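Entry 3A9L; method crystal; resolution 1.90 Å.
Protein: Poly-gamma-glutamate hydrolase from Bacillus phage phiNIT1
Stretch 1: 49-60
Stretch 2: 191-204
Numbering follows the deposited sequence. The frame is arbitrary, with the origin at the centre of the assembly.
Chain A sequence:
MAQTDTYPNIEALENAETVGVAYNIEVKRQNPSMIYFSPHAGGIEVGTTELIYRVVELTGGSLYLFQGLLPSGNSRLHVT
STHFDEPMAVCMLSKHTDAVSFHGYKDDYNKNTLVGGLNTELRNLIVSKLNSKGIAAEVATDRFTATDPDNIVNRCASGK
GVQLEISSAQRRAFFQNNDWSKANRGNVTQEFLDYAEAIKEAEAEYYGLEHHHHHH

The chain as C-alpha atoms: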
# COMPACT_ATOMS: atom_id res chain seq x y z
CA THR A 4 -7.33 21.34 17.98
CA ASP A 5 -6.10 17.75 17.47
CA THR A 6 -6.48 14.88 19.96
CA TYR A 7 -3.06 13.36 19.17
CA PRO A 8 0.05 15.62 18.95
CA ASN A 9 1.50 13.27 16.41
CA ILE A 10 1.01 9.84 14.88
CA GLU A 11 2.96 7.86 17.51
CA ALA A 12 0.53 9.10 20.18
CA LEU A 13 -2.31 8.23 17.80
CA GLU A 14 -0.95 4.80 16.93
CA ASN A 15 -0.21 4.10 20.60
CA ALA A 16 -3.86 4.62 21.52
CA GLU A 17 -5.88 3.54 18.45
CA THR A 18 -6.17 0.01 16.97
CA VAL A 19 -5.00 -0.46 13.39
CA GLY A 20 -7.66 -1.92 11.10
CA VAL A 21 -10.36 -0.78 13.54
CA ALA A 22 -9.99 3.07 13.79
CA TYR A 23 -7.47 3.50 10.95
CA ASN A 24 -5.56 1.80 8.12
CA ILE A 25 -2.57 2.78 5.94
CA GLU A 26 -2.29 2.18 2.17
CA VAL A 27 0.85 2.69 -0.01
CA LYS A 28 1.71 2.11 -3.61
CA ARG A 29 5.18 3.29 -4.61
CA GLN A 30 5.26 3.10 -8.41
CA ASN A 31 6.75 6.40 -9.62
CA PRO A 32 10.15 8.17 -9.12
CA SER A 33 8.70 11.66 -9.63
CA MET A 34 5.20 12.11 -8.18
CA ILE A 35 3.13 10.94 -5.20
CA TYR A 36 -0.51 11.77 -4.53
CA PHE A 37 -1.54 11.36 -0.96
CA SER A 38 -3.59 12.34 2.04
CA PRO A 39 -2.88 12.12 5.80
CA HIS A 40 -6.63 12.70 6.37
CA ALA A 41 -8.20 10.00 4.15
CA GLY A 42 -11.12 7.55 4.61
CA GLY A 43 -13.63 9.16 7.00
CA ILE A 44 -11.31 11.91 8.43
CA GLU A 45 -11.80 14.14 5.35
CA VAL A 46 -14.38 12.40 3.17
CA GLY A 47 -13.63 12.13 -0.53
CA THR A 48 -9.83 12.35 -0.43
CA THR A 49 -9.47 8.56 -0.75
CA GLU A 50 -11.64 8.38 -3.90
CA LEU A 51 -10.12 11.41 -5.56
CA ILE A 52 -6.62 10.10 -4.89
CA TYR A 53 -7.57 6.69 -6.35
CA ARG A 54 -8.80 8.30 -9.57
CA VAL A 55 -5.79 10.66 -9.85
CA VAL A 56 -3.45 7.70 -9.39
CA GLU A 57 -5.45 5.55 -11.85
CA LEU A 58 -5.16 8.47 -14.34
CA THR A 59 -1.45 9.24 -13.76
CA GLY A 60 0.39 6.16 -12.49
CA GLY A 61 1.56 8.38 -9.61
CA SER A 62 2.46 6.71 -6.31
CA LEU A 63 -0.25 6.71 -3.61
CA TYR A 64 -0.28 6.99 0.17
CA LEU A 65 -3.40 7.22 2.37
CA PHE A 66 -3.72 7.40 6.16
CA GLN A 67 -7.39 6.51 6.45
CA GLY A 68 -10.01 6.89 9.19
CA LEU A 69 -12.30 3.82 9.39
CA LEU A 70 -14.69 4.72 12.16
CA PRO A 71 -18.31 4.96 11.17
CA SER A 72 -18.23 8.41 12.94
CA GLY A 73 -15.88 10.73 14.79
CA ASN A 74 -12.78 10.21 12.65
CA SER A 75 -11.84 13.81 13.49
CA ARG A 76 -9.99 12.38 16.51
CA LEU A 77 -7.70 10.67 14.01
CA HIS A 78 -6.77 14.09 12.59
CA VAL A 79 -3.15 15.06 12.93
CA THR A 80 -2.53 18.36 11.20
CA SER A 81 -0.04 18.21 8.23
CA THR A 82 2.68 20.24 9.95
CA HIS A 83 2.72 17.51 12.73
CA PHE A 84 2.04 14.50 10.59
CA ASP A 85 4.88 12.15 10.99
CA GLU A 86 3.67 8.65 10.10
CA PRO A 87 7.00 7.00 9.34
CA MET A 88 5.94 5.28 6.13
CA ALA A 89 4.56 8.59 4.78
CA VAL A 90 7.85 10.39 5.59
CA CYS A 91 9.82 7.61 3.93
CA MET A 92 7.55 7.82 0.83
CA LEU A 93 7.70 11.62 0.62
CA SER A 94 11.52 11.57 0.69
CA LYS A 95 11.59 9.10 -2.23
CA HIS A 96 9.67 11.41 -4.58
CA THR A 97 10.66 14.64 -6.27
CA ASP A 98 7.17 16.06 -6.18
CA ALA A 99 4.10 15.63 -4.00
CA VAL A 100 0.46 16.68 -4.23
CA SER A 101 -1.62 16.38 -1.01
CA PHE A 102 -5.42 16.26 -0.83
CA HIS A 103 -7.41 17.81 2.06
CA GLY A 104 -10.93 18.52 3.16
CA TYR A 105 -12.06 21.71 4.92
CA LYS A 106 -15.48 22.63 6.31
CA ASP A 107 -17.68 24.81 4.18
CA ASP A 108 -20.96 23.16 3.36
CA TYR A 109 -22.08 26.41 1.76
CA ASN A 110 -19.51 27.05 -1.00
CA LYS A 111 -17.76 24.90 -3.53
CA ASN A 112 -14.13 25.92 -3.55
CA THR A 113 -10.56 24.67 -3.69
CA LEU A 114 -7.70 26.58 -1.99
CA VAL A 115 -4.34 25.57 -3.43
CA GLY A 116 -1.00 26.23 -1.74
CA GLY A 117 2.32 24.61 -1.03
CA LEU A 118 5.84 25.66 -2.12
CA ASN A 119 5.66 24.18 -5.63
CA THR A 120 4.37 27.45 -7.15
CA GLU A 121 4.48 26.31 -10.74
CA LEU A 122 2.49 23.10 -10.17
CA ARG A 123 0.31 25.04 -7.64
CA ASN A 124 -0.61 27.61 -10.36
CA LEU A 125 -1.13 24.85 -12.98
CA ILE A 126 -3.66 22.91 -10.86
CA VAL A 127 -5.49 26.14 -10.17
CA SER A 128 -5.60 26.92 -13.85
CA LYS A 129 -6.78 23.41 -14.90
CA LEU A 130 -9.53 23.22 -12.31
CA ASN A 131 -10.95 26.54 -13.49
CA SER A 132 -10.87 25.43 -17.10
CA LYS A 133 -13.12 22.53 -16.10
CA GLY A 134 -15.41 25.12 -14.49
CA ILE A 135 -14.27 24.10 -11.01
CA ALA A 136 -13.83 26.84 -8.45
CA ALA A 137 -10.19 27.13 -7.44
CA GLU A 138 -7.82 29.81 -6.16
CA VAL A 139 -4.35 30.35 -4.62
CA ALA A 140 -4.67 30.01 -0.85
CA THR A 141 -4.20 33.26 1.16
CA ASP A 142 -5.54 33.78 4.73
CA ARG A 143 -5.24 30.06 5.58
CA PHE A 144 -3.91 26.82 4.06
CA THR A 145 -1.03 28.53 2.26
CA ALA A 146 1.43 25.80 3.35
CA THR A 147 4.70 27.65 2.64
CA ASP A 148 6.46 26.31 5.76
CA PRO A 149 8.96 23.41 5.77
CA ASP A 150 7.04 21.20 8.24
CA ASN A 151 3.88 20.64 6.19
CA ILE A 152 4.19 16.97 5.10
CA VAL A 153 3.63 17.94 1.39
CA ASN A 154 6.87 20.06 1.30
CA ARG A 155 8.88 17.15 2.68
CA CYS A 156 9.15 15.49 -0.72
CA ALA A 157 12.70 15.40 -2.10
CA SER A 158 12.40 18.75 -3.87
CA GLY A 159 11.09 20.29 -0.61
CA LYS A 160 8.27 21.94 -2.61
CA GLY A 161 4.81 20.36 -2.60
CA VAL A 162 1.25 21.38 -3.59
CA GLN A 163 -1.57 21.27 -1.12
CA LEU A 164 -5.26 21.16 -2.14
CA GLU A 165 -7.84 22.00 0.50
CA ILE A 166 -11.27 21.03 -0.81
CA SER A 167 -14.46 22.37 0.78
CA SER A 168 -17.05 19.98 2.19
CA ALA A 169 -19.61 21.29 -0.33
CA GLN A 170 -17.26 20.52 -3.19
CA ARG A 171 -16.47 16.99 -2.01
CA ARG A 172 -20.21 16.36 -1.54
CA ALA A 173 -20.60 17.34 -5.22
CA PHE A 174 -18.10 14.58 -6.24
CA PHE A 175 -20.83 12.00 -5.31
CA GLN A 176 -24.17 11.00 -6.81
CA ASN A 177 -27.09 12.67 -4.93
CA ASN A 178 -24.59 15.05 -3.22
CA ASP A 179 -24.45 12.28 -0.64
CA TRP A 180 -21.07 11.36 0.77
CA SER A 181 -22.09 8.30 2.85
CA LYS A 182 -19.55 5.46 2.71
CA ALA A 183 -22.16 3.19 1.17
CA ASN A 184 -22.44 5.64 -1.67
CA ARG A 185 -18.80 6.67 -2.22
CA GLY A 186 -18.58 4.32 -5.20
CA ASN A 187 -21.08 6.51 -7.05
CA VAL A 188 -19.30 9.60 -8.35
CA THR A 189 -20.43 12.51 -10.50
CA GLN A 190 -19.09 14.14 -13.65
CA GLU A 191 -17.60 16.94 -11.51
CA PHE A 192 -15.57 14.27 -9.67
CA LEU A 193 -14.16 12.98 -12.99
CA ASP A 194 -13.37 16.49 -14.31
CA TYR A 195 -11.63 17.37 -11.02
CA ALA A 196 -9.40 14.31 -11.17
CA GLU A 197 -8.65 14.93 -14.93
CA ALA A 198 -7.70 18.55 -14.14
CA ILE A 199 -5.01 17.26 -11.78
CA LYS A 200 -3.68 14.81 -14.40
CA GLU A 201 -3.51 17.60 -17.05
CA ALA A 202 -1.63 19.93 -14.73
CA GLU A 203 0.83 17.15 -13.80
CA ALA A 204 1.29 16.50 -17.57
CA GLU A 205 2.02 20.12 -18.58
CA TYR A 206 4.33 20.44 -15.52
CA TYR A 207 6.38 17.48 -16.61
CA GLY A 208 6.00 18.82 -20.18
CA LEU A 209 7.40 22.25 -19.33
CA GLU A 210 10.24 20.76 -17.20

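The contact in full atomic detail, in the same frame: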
# COMPACT_ATOMS: atom_id res chain seq x y z
N THR A 49 -9.81 9.91 -0.29
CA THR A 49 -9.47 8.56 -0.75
C THR A 49 -9.84 8.34 -2.20
O THR A 49 -9.01 7.87 -2.98
CB THR A 49 -10.20 7.48 0.10
OG1 THR A 49 -9.64 7.46 1.41
CG2 THR A 49 -10.05 6.09 -0.52
N GLU A 50 -11.06 8.73 -2.57
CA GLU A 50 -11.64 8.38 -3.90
C GLU A 50 -11.01 9.26 -4.97
O GLU A 50 -10.75 8.81 -6.09
CB GLU A 50 -13.16 8.53 -3.90
CG GLU A 50 -13.91 7.51 -2.97
CD GLU A 50 -13.87 7.81 -1.47
OE1 GLU A 50 -13.77 8.98 -1.06
OE2 GLU A 50 -13.95 6.84 -0.67
N LEU A 51 -10.78 10.52 -4.62
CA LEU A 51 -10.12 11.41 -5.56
C LEU A 51 -8.70 10.97 -5.77
O LEU A 51 -8.21 11.04 -6.87
CB LEU A 51 -10.22 12.88 -5.13
CG LEU A 51 -9.40 13.88 -5.96
CD1 LEU A 51 -9.92 13.96 -7.43
CD2 LEU A 51 -9.36 15.23 -5.30
N ILE A 52 -8.01 10.54 -4.72
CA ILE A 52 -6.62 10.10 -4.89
C ILE A 52 -6.55 8.84 -5.76
O ILE A 52 -5.66 8.70 -6.61
CB ILE A 52 -5.91 9.92 -3.57
CG1 ILE A 52 -5.44 11.30 -3.07
CG2 ILE A 52 -4.73 8.94 -3.70
CD1 ILE A 52 -5.24 11.38 -1.60
N TYR A 53 -7.50 7.93 -5.55
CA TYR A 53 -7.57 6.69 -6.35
C TYR A 53 -7.65 6.98 -7.84
O TYR A 53 -6.91 6.38 -8.63
CB TYR A 53 -8.79 5.88 -5.95
CG TYR A 53 -8.54 4.94 -4.80
CD1 TYR A 53 -7.80 5.35 -3.69
CD2 TYR A 53 -9.06 3.67 -4.81
CE1 TYR A 53 -7.58 4.49 -2.64
CE2 TYR A 53 -8.85 2.81 -3.77
CZ TYR A 53 -8.10 3.22 -2.69
OH TYR A 53 -7.90 2.34 -1.66
N ARG A 54 -8.55 7.89 -8.20
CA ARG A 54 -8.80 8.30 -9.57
C ARG A 54 -7.58 9.05 -10.15
O ARG A 54 -7.20 8.82 -11.31
CB ARG A 54 -10.07 9.18 -9.62
CG ARG A 54 -10.61 9.56 -11.03
CD ARG A 54 -11.06 8.30 -11.80
NE ARG A 54 -11.40 8.62 -13.18
CZ ARG A 54 -11.34 7.74 -14.18
NH1 ARG A 54 -10.96 6.49 -13.95
NH2 ARG A 54 -11.67 8.13 -15.41
N VAL A 55 -6.99 9.96 -9.37
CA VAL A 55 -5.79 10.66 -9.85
C VAL A 55 -4.62 9.70 -10.11
O VAL A 55 -3.83 9.87 -11.06
CB VAL A 55 -5.34 11.81 -8.89
CG1 VAL A 55 -4.02 12.41 -9.38
CG2 VAL A 55 -6.38 12.91 -8.88
N VAL A 56 -4.49 8.71 -9.24
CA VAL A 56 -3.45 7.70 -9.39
C VAL A 56 -3.75 6.78 -10.58
O VAL A 56 -2.83 6.41 -11.33
CB VAL A 56 -3.29 6.93 -8.06
CG1 VAL A 56 -2.51 5.60 -8.25
CG2 VAL A 56 -2.57 7.82 -7.06
N GLU A 57 -5.02 6.41 -10.73
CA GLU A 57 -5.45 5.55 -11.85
C GLU A 57 -5.23 6.30 -13.17
O GLU A 57 -4.78 5.71 -14.15
CB GLU A 57 -6.90 5.11 -11.68
CG GLU A 57 -7.11 4.00 -10.66
CD GLU A 57 -8.45 4.14 -9.93
OE1 GLU A 57 -9.39 4.70 -10.54
OE2 GLU A 57 -8.53 3.72 -8.74
N LEU A 58 -5.47 7.61 -13.16
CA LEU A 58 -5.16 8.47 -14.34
C LEU A 58 -3.70 8.76 -14.64
O LEU A 58 -3.35 9.02 -15.79
CB LEU A 58 -5.88 9.81 -14.23
CG LEU A 58 -7.40 9.84 -14.31
CD1 LEU A 58 -7.84 11.28 -14.13
CD2 LEU A 58 -7.89 9.25 -15.59
N THR A 59 -2.84 8.77 -13.62
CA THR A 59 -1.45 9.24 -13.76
C THR A 59 -0.38 8.16 -13.67
O THR A 59 0.69 8.29 -14.27
CB THR A 59 -1.11 10.33 -12.69
OG1 THR A 59 -1.35 9.80 -11.38
CG2 THR A 59 -1.99 11.58 -12.86
N GLY A 60 -0.65 7.12 -12.89
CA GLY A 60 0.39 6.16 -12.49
C GLY A 60 1.31 6.74 -11.42
O GLY A 60 2.42 6.27 -11.21
N GLU A 191 -18.51 15.99 -12.16
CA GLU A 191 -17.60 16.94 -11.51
C GLU A 191 -16.41 16.23 -10.87
O GLU A 191 -15.29 16.67 -11.05
CB GLU A 191 -18.32 17.82 -10.48
CG GLU A 191 -17.50 19.07 -10.04
CD GLU A 191 -18.37 20.28 -9.71
OE1 GLU A 191 -19.14 20.72 -10.59
OE2 GLU A 191 -18.29 20.79 -8.58
N PHE A 192 -16.67 15.13 -10.16
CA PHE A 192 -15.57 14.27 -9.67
C PHE A 192 -14.55 13.95 -10.75
O PHE A 192 -13.36 14.22 -10.59
CB PHE A 192 -16.06 12.97 -9.00
CG PHE A 192 -14.94 12.07 -8.55
CD1 PHE A 192 -14.29 12.28 -7.34
CD2 PHE A 192 -14.52 11.01 -9.37
CE1 PHE A 192 -13.23 11.44 -6.94
CE2 PHE A 192 -13.46 10.18 -9.00
CZ PHE A 192 -12.81 10.37 -7.78
N LEU A 193 -15.03 13.37 -11.85
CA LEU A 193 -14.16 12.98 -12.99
C LEU A 193 -13.35 14.14 -13.58
O LEU A 193 -12.13 14.03 -13.80
CB LEU A 193 -14.98 12.27 -14.06
CG LEU A 193 -15.83 11.04 -13.64
CD1 LEU A 193 -16.66 10.49 -14.77
CD2 LEU A 193 -14.97 9.91 -13.06
N ASP A 194 -14.03 15.25 -13.85
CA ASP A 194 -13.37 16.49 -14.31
C ASP A 194 -12.30 17.00 -13.33
O ASP A 194 -11.23 17.51 -13.75
CB ASP A 194 -14.43 17.56 -14.56
CG ASP A 194 -15.36 17.24 -15.74
OD1 ASP A 194 -15.01 16.41 -16.58
OD2 ASP A 194 -16.44 17.87 -15.85
N TYR A 195 -12.57 16.89 -12.03
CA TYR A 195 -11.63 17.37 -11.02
C TYR A 195 -10.37 16.52 -11.16
O TYR A 195 -9.28 17.04 -11.40
CB TYR A 195 -12.26 17.25 -9.62
CG TYR A 195 -11.62 18.12 -8.54
CD1 TYR A 195 -10.37 17.81 -8.01
CD2 TYR A 195 -12.29 19.22 -8.04
CE1 TYR A 195 -9.79 18.58 -7.04
CE2 TYR A 195 -11.71 20.01 -7.05
CZ TYR A 195 -10.46 19.68 -6.55
OH TYR A 195 -9.87 20.43 -5.57
N ALA A 196 -10.53 15.20 -11.08
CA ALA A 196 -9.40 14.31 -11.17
C ALA A 196 -8.60 14.46 -12.50
O ALA A 196 -7.36 14.46 -12.47
CB ALA A 196 -9.82 12.88 -10.90
N GLU A 197 -9.29 14.69 -13.62
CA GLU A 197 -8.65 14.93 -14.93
C GLU A 197 -7.86 16.25 -14.93
O GLU A 197 -6.77 16.32 -15.48
CB GLU A 197 -9.68 14.94 -16.04
CG GLU A 197 -9.18 15.50 -17.41
CD GLU A 197 -8.29 14.51 -18.18
OE1 GLU A 197 -8.21 13.32 -17.79
OE2 GLU A 197 -7.64 14.92 -19.16
N ALA A 198 -8.43 17.28 -14.31
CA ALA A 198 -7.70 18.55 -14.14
C ALA A 198 -6.33 18.37 -13.49
O ALA A 198 -5.37 18.98 -13.90
CB ALA A 198 -8.52 19.54 -13.35
N ILE A 199 -6.25 17.52 -12.48
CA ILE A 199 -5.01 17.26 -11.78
C ILE A 199 -4.03 16.53 -12.71
O ILE A 199 -2.82 16.86 -12.76
CB ILE A 199 -5.27 16.43 -10.50
CG1 ILE A 199 -6.38 17.08 -9.64
CG2 ILE A 199 -3.96 16.20 -9.74
CD1 ILE A 199 -6.22 18.57 -9.38
N LYS A 200 -4.55 15.56 -13.46
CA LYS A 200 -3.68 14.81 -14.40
C LYS A 200 -3.09 15.76 -15.47
O LYS A 200 -1.90 15.71 -15.77
CB LYS A 200 -4.42 13.64 -15.03
CG LYS A 200 -3.59 12.81 -16.02
CD LYS A 200 -4.44 11.88 -16.88
CE LYS A 200 -5.52 12.58 -17.72
NZ LYS A 200 -5.10 13.21 -19.03
N GLU A 201 -3.92 16.62 -16.03
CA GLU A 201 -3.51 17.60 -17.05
C GLU A 201 -2.42 18.53 -16.58
O GLU A 201 -1.46 18.80 -17.33
CB GLU A 201 -4.72 18.42 -17.51
CG GLU A 201 -5.69 17.64 -18.40
CD GLU A 201 -6.89 18.45 -18.85
OE1 GLU A 201 -6.80 19.69 -18.92
OE2 GLU A 201 -7.95 17.85 -19.14
N ALA A 202 -2.57 19.01 -15.35
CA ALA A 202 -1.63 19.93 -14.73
C ALA A 202 -0.31 19.23 -14.44
O ALA A 202 0.75 19.80 -14.69
CB ALA A 202 -2.21 20.52 -13.45
N GLU A 203 -0.38 17.97 -13.97
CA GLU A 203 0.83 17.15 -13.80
C GLU A 203 1.55 16.96 -15.14
O GLU A 203 2.79 17.06 -15.20
CB GLU A 203 0.54 15.78 -13.14
CG GLU A 203 1.82 15.07 -12.63
CD GLU A 203 1.79 13.52 -12.61
OE1 GLU A 203 0.84 12.91 -12.10
OE2 GLU A 203 2.78 12.91 -13.07
N ALA A 204 0.77 16.71 -16.20
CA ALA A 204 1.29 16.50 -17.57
C ALA A 204 2.05 17.70 -18.12
O ALA A 204 3.22 17.59 -18.48
CB ALA A 204 0.14 16.05 -18.54
O HOH W 1 -11.34 11.35 -14.56
O HOH W 2 3.22 10.18 -12.91

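Two helical segments, 49-59 and 191-204, pack with their N-to-C directions 48° apart and their axes 8.9 Å apart at closest approach. A small residue lies at the close approach: Ala196 points toward the partner helix, and its CA lies 5.3 Å from Val55 CA. Its methyl is a knob in a hole formed by Leu51, Arg54, Val55 and Leu58, with Ala196 CB 3.6 Å from Leu51 CD1 and 3.4 Å from Arg54 CG. The arginine thus lends its aliphatic stem to an otherwise apolar pocket.

Apolar packing extends from this knob. Leu51 CD2 meets Tyr195 CE1 at 3.8 Å, and Val55 CG1 meets Ile199 CG2 at 3.8 Å. Phe192 leaves its backbone sideways, but its ring reaches the first helix and presents its edge to the backbone there: Phe192 CE1 is 3.4 Å from Leu51 CA, and Phe192 CZ is 3.1 Å from Glu50 O. Further along the first helix, Leu58 CD1 rests 3.6 Å from Ala196 O, while Lys200 lays its methylenes along the partner, with Lys200 CG 3.7 Å from Thr59 CG2.

No direct hydrogen bond joins the helices; the polar links found here are local or run through water. Lys200 NZ forms a salt bridge with Glu197 OE2 (3.1 Å), one turn earlier in its own helix, so its chain can pack while its charge is paired. Thr59 OG1 donates to Val55 O (2.5 Å), leaving Thr59 CG2 to face the second helix. Water 1 bridges the helices, accepting from Arg54 NE (3.1 Å) and donating to Leu193 O (2.9 Å). Water 2 donates to Glu203 OE2 (2.8 Å) and, weakly, to Thr59 O (3.4 Å).

Gly60 ends the first helix with positive phi, a conformation that favours glycine.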